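Local coordinates for capsid protein (Macrobrachium rosenbergii nodavirus, PDB 5YKX) that forms part of the coat of a prawn nodavirus, this beta-rich, paired fragment probably being the protruding domain of the capsid surface, at residues Gln31-Leu36 / Ala96-Val101; Phe42-Tyr47 / Gly84-Gln89. All coordinates share one frame; numbering follows the deposited sequence.

Contact 1. Residues Gln31-Leu36 / Ala96-Val101; sequences QDITGL and ATFTLV. With CD (cadmium ion), chain E; SO4 (sulfate ion), chain G.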
ATOM      1  N   GLN B  31       7.121   0.648 -18.357  1.00 23.20           N
ATOM      2  CA  GLN B  31       6.056   1.585 -18.324  1.00 23.89           C
ATOM      3  C   GLN B  31       6.584   2.847 -17.672  1.00 25.14           C
ATOM      4  O   GLN B  31       7.354   2.774 -16.677  1.00 22.29           O
ATOM      5  CB  GLN B  31       4.818   1.060 -17.561  1.00 24.79           C
ATOM      6  CG  GLN B  31       3.706   2.046 -17.603  1.00 24.50           C
ATOM      7  CD  GLN B  31       2.381   1.470 -17.130  1.00 25.67           C
ATOM      8  OE1 GLN B  31       2.117   0.304 -17.292  1.00 24.93           O
ATOM      9  NE2 GLN B  31       1.530   2.327 -16.584  1.00 24.89           N
ATOM     10  N   ASP B  32       6.234   4.006 -18.267  1.00 26.35           N
ATOM     11  CA  ASP B  32       6.684   5.295 -17.762  1.00 28.14           C
ATOM     12  C   ASP B  32       5.540   5.871 -16.973  1.00 29.46           C
ATOM     13  O   ASP B  32       4.400   5.709 -17.333  1.00 29.58           O
ATOM     14  CB  ASP B  32       7.017   6.290 -18.858  1.00 33.72           C
ATOM     15  CG  ASP B  32       8.188   5.843 -19.725  1.00 38.68           C
ATOM     16  OD1 ASP B  32       9.109   5.070 -19.293  1.00 39.35           O
ATOM     17  OD2 ASP B  32       8.165   6.294 -20.877  1.00 48.43           O
ATOM     18  N   ILE B  33       5.874   6.494 -15.875  1.00 27.03           N
ATOM     19  CA  ILE B  33       4.913   7.324 -15.143  1.00 28.09           C
ATOM     20  C   ILE B  33       5.462   8.763 -15.332  1.00 28.82           C
ATOM     21  O   ILE B  33       6.652   8.974 -15.179  1.00 29.57           O
ATOM     22  CB  ILE B  33       4.867   6.964 -13.646  1.00 29.21           C
ATOM     23  CG1 ILE B  33       4.355   5.548 -13.495  1.00 32.61           C
ATOM     24  CG2 ILE B  33       3.968   7.982 -12.884  1.00 31.81           C
ATOM     25  CD1 ILE B  33       4.339   5.055 -12.064  1.00 33.50           C
ATOM     26  N   THR B  34       4.547   9.696 -15.511  1.00 27.80           N
ATOM     27  CA  THR B  34       4.801  11.020 -16.041  1.00 34.32           C
ATOM     28  C   THR B  34       3.967  12.069 -15.291  1.00 32.76           C
ATOM     29  O   THR B  34       3.024  11.723 -14.619  1.00 30.66           O
ATOM     30  CB  THR B  34       4.410  10.805 -17.527  1.00 38.61           C
ATOM     31  OG1 THR B  34       5.517  11.067 -18.342  1.00 50.33           O
ATOM     32  CG2 THR B  34       3.131  11.322 -17.909  1.00 32.38           C
ATOM     33  N   GLY B  35       4.345  13.343 -15.344  1.00 30.90           N
ATOM     34  CA  GLY B  35       3.600  14.383 -14.657  1.00 29.21           C
ATOM     35  C   GLY B  35       3.900  14.479 -13.182  1.00 31.02           C
ATOM     36  O   GLY B  35       3.142  15.051 -12.452  1.00 33.17           O
ATOM     37  N   LEU B  36       4.997  13.911 -12.712  1.00 30.42           N
ATOM     38  CA  LEU B  36       5.371  14.049 -11.309  1.00 30.41           C
ATOM     39  C   LEU B  36       6.138  15.365 -11.066  1.00 34.39           C
ATOM     40  O   LEU B  36       6.773  15.847 -11.966  1.00 29.61           O
ATOM     41  CB  LEU B  36       6.302  12.888 -10.921  1.00 29.33           C
ATOM     42  CG  LEU B  36       5.632  11.507 -11.057  1.00 33.93           C
ATOM     43  CD1 LEU B  36       6.628  10.371 -10.955  1.00 31.38           C
ATOM     44  CD2 LEU B  36       4.561  11.383  -9.995  1.00 32.36           C
ATOM     45  N   ALA B  96       9.423   8.727 -14.408  1.00 25.77           N
ATOM     46  CA  ALA B  96      10.105   7.571 -13.952  1.00 25.86           C
ATOM     47  C   ALA B  96       9.643   6.381 -14.776  1.00 24.59           C
ATOM     48  O   ALA B  96       8.514   6.326 -15.227  1.00 26.03           O
ATOM     49  CB  ALA B  96       9.849   7.330 -12.488  1.00 27.68           C
ATOM     50  N   THR B  97      10.538   5.406 -14.903  1.00 23.41           N
ATOM     51  CA  THR B  97      10.292   4.186 -15.655  1.00 24.68           C
ATOM     52  C   THR B  97      10.407   2.942 -14.799  1.00 23.92           C
ATOM     53  O   THR B  97      11.191   2.898 -13.883  1.00 23.83           O
ATOM     54  CB  THR B  97      11.306   4.127 -16.825  1.00 28.83           C
ATOM     55  OG1 THR B  97      11.030   5.256 -17.656  1.00 29.56           O
ATOM     56  CG2 THR B  97      11.030   2.889 -17.696  1.00 33.75           C
ATOM     57  N   PHE B  98       9.563   1.939 -15.083  1.00 25.39           N
ATOM     58  CA  PHE B  98       9.521   0.684 -14.284  1.00 22.27           C
ATOM     59  C   PHE B  98       9.575  -0.474 -15.225  1.00 19.08           C
ATOM     60  O   PHE B  98       9.114  -0.378 -16.366  1.00 23.12           O
ATOM     61  CB  PHE B  98       8.249   0.676 -13.453  1.00 22.91           C
ATOM     62  CG  PHE B  98       8.193   1.833 -12.515  1.00 23.94           C
ATOM     63  CD1 PHE B  98       7.642   3.040 -12.939  1.00 21.31           C
ATOM     64  CD2 PHE B  98       8.809   1.763 -11.272  1.00 25.33           C
ATOM     65  CE1 PHE B  98       7.659   4.153 -12.115  1.00 23.78           C
ATOM     66  CE2 PHE B  98       8.765   2.886 -10.415  1.00 27.68           C
ATOM     67  CZ  PHE B  98       8.203   4.065 -10.853  1.00 25.76           C
ATOM     68  N   THR B  99      10.194  -1.511 -14.785  1.00 18.67           N
ATOM     69  CA  THR B  99      10.223  -2.779 -15.445  1.00 20.30           C
ATOM     70  C   THR B  99       9.192  -3.736 -14.883  1.00 23.99           C
ATOM     71  O   THR B  99       9.124  -3.937 -13.662  1.00 19.61           O
ATOM     72  CB  THR B  99      11.578  -3.454 -15.250  1.00 23.75           C
ATOM     73  OG1 THR B  99      12.605  -2.530 -15.709  1.00 29.17           O
ATOM     74  CG2 THR B  99      11.664  -4.732 -16.036  1.00 27.18           C
ATOM     75  N   LEU B 100       8.404  -4.304 -15.804  1.00 21.77           N
ATOM     76  CA  LEU B 100       7.377  -5.311 -15.440  1.00 22.18           C
ATOM     77  C   LEU B 100       7.701  -6.626 -15.996  1.00 22.52           C
ATOM     78  O   LEU B 100       8.033  -6.710 -17.165  1.00 23.66           O
ATOM     79  CB  LEU B 100       6.015  -4.823 -15.941  1.00 20.84           C
ATOM     80  CG  LEU B 100       5.462  -3.501 -15.353  1.00 22.16           C
ATOM     81  CD1 LEU B 100       5.870  -2.300 -16.153  1.00 23.71           C
ATOM     82  CD2 LEU B 100       3.921  -3.546 -15.410  1.00 25.09           C
ATOM     83  N   VAL B 101       7.640  -7.657 -15.177  1.00 20.77           N
ATOM     84  CA  VAL B 101       7.783  -9.065 -15.569  1.00 20.75           C
ATOM     85  C   VAL B 101       6.505  -9.780 -15.124  1.00 22.42           C
ATOM     86  O   VAL B 101       6.090  -9.706 -13.935  1.00 18.17           O
ATOM     87  CB  VAL B 101       8.999  -9.706 -14.922  1.00 22.07           C
ATOM     88  CG1 VAL B 101       9.153 -11.153 -15.358  1.00 29.13           C
ATOM     89  CG2 VAL B 101      10.255  -8.912 -15.231  1.00 26.22           C
TER
HETATM   90 CD    CD E 202      13.537   3.012 -13.701  0.81 22.89          CD
HETATM   91  S   SO4 G 204      13.659   0.956 -15.637  1.00 54.57           S
HETATM   92  O1  SO4 G 204      13.495   2.422 -15.328  1.00 34.80           O
HETATM   93  O2  SO4 G 204      15.128   1.046 -15.512  1.00 81.41           O
HETATM   94  O3  SO4 G 204      13.357   0.215 -16.967  1.00 42.12           O
HETATM   95  O4  SO4 G 204      13.385  -0.019 -14.592  1.00 30.35           O
HETATM   96  O   HOH W   1      13.451   5.125 -14.306  1.00 42.62           O
HETATM   97  O   HOH W   2      15.410   4.477 -14.594  1.00 36.76           O

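Contact 2. Residues Phe42-Tyr47 / Gly84-Gln89; sequences FIIVPY and GYISFQ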
ATOM      1  N   PHE B  42       9.496   9.997  -4.062  1.00 23.73           N
ATOM      2  CA  PHE B  42       8.200   9.363  -3.944  1.00 20.87           C
ATOM      3  C   PHE B  42       8.382   7.910  -3.474  1.00 21.81           C
ATOM      4  O   PHE B  42       9.448   7.319  -3.548  1.00 21.33           O
ATOM      5  CB  PHE B  42       7.529   9.264  -5.288  1.00 22.94           C
ATOM      6  CG  PHE B  42       7.288  10.545  -5.945  1.00 22.41           C
ATOM      7  CD1 PHE B  42       6.129  11.216  -5.762  1.00 23.47           C
ATOM      8  CD2 PHE B  42       8.295  11.103  -6.743  1.00 21.91           C
ATOM      9  CE1 PHE B  42       5.915  12.438  -6.344  1.00 28.82           C
ATOM     10  CE2 PHE B  42       8.052  12.307  -7.341  1.00 23.70           C
ATOM     11  CZ  PHE B  42       6.890  12.959  -7.153  1.00 24.48           C
ATOM     12  N   ILE B  43       7.274   7.321  -3.077  1.00 21.67           N
ATOM     13  CA  ILE B  43       7.210   5.866  -2.931  1.00 20.40           C
ATOM     14  C   ILE B  43       5.966   5.387  -3.589  1.00 18.92           C
ATOM     15  O   ILE B  43       4.888   5.973  -3.360  1.00 19.01           O
ATOM     16  CB  ILE B  43       7.320   5.471  -1.482  1.00 23.26           C
ATOM     17  CG1 ILE B  43       7.316   3.944  -1.318  1.00 25.21           C
ATOM     18  CG2 ILE B  43       6.303   6.149  -0.606  1.00 26.07           C
ATOM     19  CD1 ILE B  43       7.781   3.599   0.079  1.00 25.35           C
ATOM     20  N   ILE B  44       6.111   4.348  -4.403  1.00 19.14           N
ATOM     21  CA  ILE B  44       4.936   3.733  -5.087  1.00 18.99           C
ATOM     22  C   ILE B  44       4.627   2.428  -4.399  1.00 18.61           C
ATOM     23  O   ILE B  44       5.540   1.692  -4.066  1.00 19.18           O
ATOM     24  CB  ILE B  44       5.137   3.603  -6.606  1.00 20.65           C
ATOM     25  CG1 ILE B  44       3.999   2.950  -7.318  1.00 19.95           C
ATOM     26  CG2 ILE B  44       6.361   2.848  -6.955  1.00 20.61           C
ATOM     27  CD1 ILE B  44       4.110   3.224  -8.849  1.00 26.30           C
ATOM     28  N   VAL B  45       3.346   2.240  -4.064  1.00 18.74           N
ATOM     29  CA  VAL B  45       2.888   1.042  -3.415  1.00 17.50           C
ATOM     30  C   VAL B  45       1.737   0.439  -4.229  1.00 17.83           C
ATOM     31  O   VAL B  45       1.003   1.158  -4.924  1.00 17.30           O
ATOM     32  CB  VAL B  45       2.447   1.278  -1.951  1.00 20.57           C
ATOM     33  CG1 VAL B  45       3.571   1.817  -1.082  1.00 20.67           C
ATOM     34  CG2 VAL B  45       1.250   2.211  -1.895  1.00 22.26           C
ATOM     35  N   PRO B  46       1.627  -0.896  -4.190  1.00 17.56           N
ATOM     36  CA  PRO B  46       0.486  -1.565  -4.811  1.00 16.26           C
ATOM     37  C   PRO B  46      -0.775  -1.346  -3.989  1.00 15.45           C
ATOM     38  O   PRO B  46      -0.701  -1.187  -2.753  1.00 15.38           O
ATOM     39  CB  PRO B  46       0.857  -3.049  -4.740  1.00 18.29           C
ATOM     40  CG  PRO B  46       1.850  -3.179  -3.569  1.00 17.69           C
ATOM     41  CD  PRO B  46       2.540  -1.841  -3.481  1.00 17.88           C
ATOM     42  N   TYR B  47      -1.930  -1.319  -4.662  1.00 16.34           N
ATOM     43  CA  TYR B  47      -3.243  -1.499  -3.925  1.00 17.57           C
ATOM     44  C   TYR B  47      -4.058  -2.413  -4.841  1.00 17.89           C
ATOM     45  O   TYR B  47      -3.639  -2.761  -5.952  1.00 18.10           O
ATOM     46  CB  TYR B  47      -3.915  -0.167  -3.610  1.00 17.51           C
ATOM     47  CG  TYR B  47      -4.666   0.506  -4.731  1.00 18.08           C
ATOM     48  CD1 TYR B  47      -6.020   0.251  -4.922  1.00 18.17           C
ATOM     49  CD2 TYR B  47      -4.042   1.353  -5.612  1.00 17.96           C
ATOM     50  CE1 TYR B  47      -6.745   0.876  -5.943  1.00 19.84           C
ATOM     51  CE2 TYR B  47      -4.740   1.979  -6.646  1.00 17.59           C
ATOM     52  CZ  TYR B  47      -6.076   1.730  -6.822  1.00 20.23           C
ATOM     53  OH  TYR B  47      -6.776   2.301  -7.823  1.00 23.53           O
ATOM     54  N   GLY B  84       5.134  -5.187  -1.314  1.00 19.82           N
ATOM     55  CA  GLY B  84       6.336  -4.463  -1.701  1.00 17.92           C
ATOM     56  C   GLY B  84       6.078  -2.971  -1.943  1.00 17.36           C
ATOM     57  O   GLY B  84       5.076  -2.385  -1.604  1.00 16.22           O
ATOM     58  N   TYR B  85       7.087  -2.317  -2.482  1.00 16.90           N
ATOM     59  CA  TYR B  85       7.036  -0.920  -2.736  1.00 18.13           C
ATOM     60  C   TYR B  85       8.262  -0.591  -3.587  1.00 19.66           C
ATOM     61  O   TYR B  85       9.154  -1.372  -3.655  1.00 19.01           O
ATOM     62  CB  TYR B  85       7.100  -0.111  -1.460  1.00 20.48           C
ATOM     63  CG  TYR B  85       8.356  -0.361  -0.611  1.00 21.77           C
ATOM     64  CD1 TYR B  85       8.322  -1.287   0.427  1.00 22.45           C
ATOM     65  CD2 TYR B  85       9.582   0.284  -0.905  1.00 23.06           C
ATOM     66  CE1 TYR B  85       9.476  -1.565   1.212  1.00 23.50           C
ATOM     67  CE2 TYR B  85      10.742   0.016  -0.143  1.00 27.60           C
ATOM     68  CZ  TYR B  85      10.671  -0.880   0.905  1.00 26.58           C
ATOM     69  OH  TYR B  85      11.753  -1.150   1.656  1.00 32.67           O
ATOM     70  N   ILE B  86       8.293   0.605  -4.164  1.00 18.12           N
ATOM     71  CA  ILE B  86       9.522   1.121  -4.804  1.00 18.48           C
ATOM     72  C   ILE B  86       9.648   2.592  -4.401  1.00 19.05           C
ATOM     73  O   ILE B  86       8.724   3.415  -4.597  1.00 19.64           O
ATOM     74  CB  ILE B  86       9.514   1.012  -6.360  1.00 19.40           C
ATOM     75  CG1 ILE B  86       9.353  -0.425  -6.830  1.00 19.50           C
ATOM     76  CG2 ILE B  86      10.862   1.561  -6.894  1.00 21.08           C
ATOM     77  CD1 ILE B  86       8.820  -0.531  -8.231  1.00 20.84           C
ATOM     78  N   SER B  87      10.783   2.898  -3.782  1.00 20.75           N
ATOM     79  CA  SER B  87      11.149   4.234  -3.388  1.00 21.03           C
ATOM     80  C   SER B  87      12.066   4.798  -4.469  1.00 21.21           C
ATOM     81  O   SER B  87      13.049   4.114  -4.806  1.00 21.96           O
ATOM     82  CB  SER B  87      11.910   4.160  -2.049  1.00 25.41           C
ATOM     83  OG  SER B  87      12.111   5.503  -1.709  1.00 33.48           O
ATOM     84  N   PHE B  88      11.686   5.947  -5.055  1.00 19.40           N
ATOM     85  CA  PHE B  88      12.389   6.438  -6.241  1.00 23.85           C
ATOM     86  C   PHE B  88      12.377   7.948  -6.251  1.00 22.74           C
ATOM     87  O   PHE B  88      11.634   8.585  -5.525  1.00 24.85           O
ATOM     88  CB  PHE B  88      11.814   5.875  -7.572  1.00 22.23           C
ATOM     89  CG  PHE B  88      10.425   6.360  -7.882  1.00 20.75           C
ATOM     90  CD1 PHE B  88       9.306   5.806  -7.217  1.00 19.50           C
ATOM     91  CD2 PHE B  88      10.227   7.391  -8.757  1.00 20.76           C
ATOM     92  CE1 PHE B  88       8.040   6.287  -7.446  1.00 20.39           C
ATOM     93  CE2 PHE B  88       8.938   7.874  -9.005  1.00 21.47           C
ATOM     94  CZ  PHE B  88       7.848   7.277  -8.385  1.00 23.17           C
ATOM     95  N   GLN B  89      13.151   8.531  -7.143  1.00 25.35           N
ATOM     96  CA  GLN B  89      13.199   9.986  -7.341  1.00 27.39           C
ATOM     97  C   GLN B  89      12.783  10.249  -8.795  1.00 25.41           C
ATOM     98  O   GLN B  89      13.325   9.626  -9.704  1.00 26.93           O
ATOM     99  CB  GLN B  89      14.679  10.445  -7.149  1.00 28.31           C
ATOM    100  CG  GLN B  89      14.806  11.958  -7.303  1.00 31.64           C
ATOM    101  CD  GLN B  89      16.146  12.529  -6.809  1.00 36.58           C
ATOM    102  OE1 GLN B  89      17.149  11.868  -6.783  1.00 36.30           O
ATOM    103  NE2 GLN B  89      16.112  13.745  -6.382  1.00 40.03           N
TER

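Contact 1. Residues Gln31-Leu36 / Ala96-Val101
Ile33 presses its CD1 against the ring of Phe98, 3.4 Å from CE1, the two side chains meeting at a slant on the packed face of an antiparallel strand pair. CG1 of Ile33 stands beside its own backbone N and the chain runs on extended (chi2 177°), which carries the end methyl to that corner of the ring. On the same face Leu100 CD1 rests 3.8 Å from Gln31 CB. Trp19 packs on Gln31, Ile33 and Leu100, while the amide of Gln31 reaches beyond the pair to Val20 N and Asn18 O. Four backbone bonds join the strands, Gln31 and Phe98 exchanging two and Ile33 and Ala96 two; Ile33 N to Ala96 O is the shortest, 2.7 Å and nearly straight.

The other face is polar and looser. Asp32, solvent-exposed, lies alongside Thr97, whose OG1 donates to Asp32 OD1 over 2.5 Å from above the carboxylate plane (41° out of it). Thr97 O binds a cadmium ion at 2.4 Å, with Cys63 SG, just after strand 57-62, and two waters as further ligands; one of these waters also accepts from Thr97 N. A sulfate, probably from the crystallisation liquor, takes a bond from Thr99 OG1 to its O4 (2.9 Å), though its very short modelled distance to the metal is doubtful. The sulfur of Cys63 probably accounts for the binding of a soft cation, to which the strand pair itself adds the carbonyl oxygen of Thr97.

Contact 2. Residues Phe42-Tyr47 / Gly84-Gln89
Phe42 lays its CB over one face of the Phe88 ring, a CH-pi contact of 4.1 Å from CB to the ring centroid. The two rings run nearly parallel, their planes at 21°, but are slid apart until they barely overlap. Phe88 turns its ring back toward the neighbouring strand because CG sits between the backbone N and the carbonyl carbon (chi1 67°). Ile44 shares this ring, bringing CG2 obliquely to 3.9 Å from Phe88 CE1, and the same methyl lies 3.7 Å from Ile86 CB, the two isoleucines pointing the same way side by side. Behind them Ile72 touches both Ile44 and Ile86, and Phe98 meets Phe88 edge-to-face. The backbones zip Phe42 to Phe88 and Ile44 to Ile86 as hydrogen-bonded antiparallel pairs, with Phe42 N to Phe88 O (3.0 Å) almost perfectly straight. Strands 41-51 and 79-89 are the third and sixth of eight, and their adjacency fits the jelly-roll order, in which they lie side by side in one wall of the barrel. The opposite face of the pair meets the second subunit. There Ile43 CD1 comes obliquely to 3.9 Å from Tyr85 CD2 and also packs on Ala13 of the second subunit; Tyr85 sends its OH to a hydrogen bond with Asp14 OD1 of that subunit, and Ser87 touches its Tyr11. Toward Gly84 the ladder gives out: Pro46 has no N-H to offer, and its CD rests 3.2 Å from Gly84 O.

Overall arrangement
Along the chain the order is 31-36, 42-47, 84-89 and 96-101, with both segments of contact 2 falling between those of contact 1. The centres are about 11 Å apart. Strands 26-33 and 41-51 are consecutive, as are 79-89 and 96-104, yet each pairs with a more distant partner, the connectivity of a jelly roll with contact 1 in one wall and contact 2 in the other. Their greasy faces meet inside: Ile33 CD1 lies 3.7 Å from Ile44 CD1, and Ala96 CB 3.6 Å from Phe88 CE2. Contact 1 thus turns its polar face to solvent and cadmium, contact 2 its outer face to the second subunit, around one shared hydrophobic core.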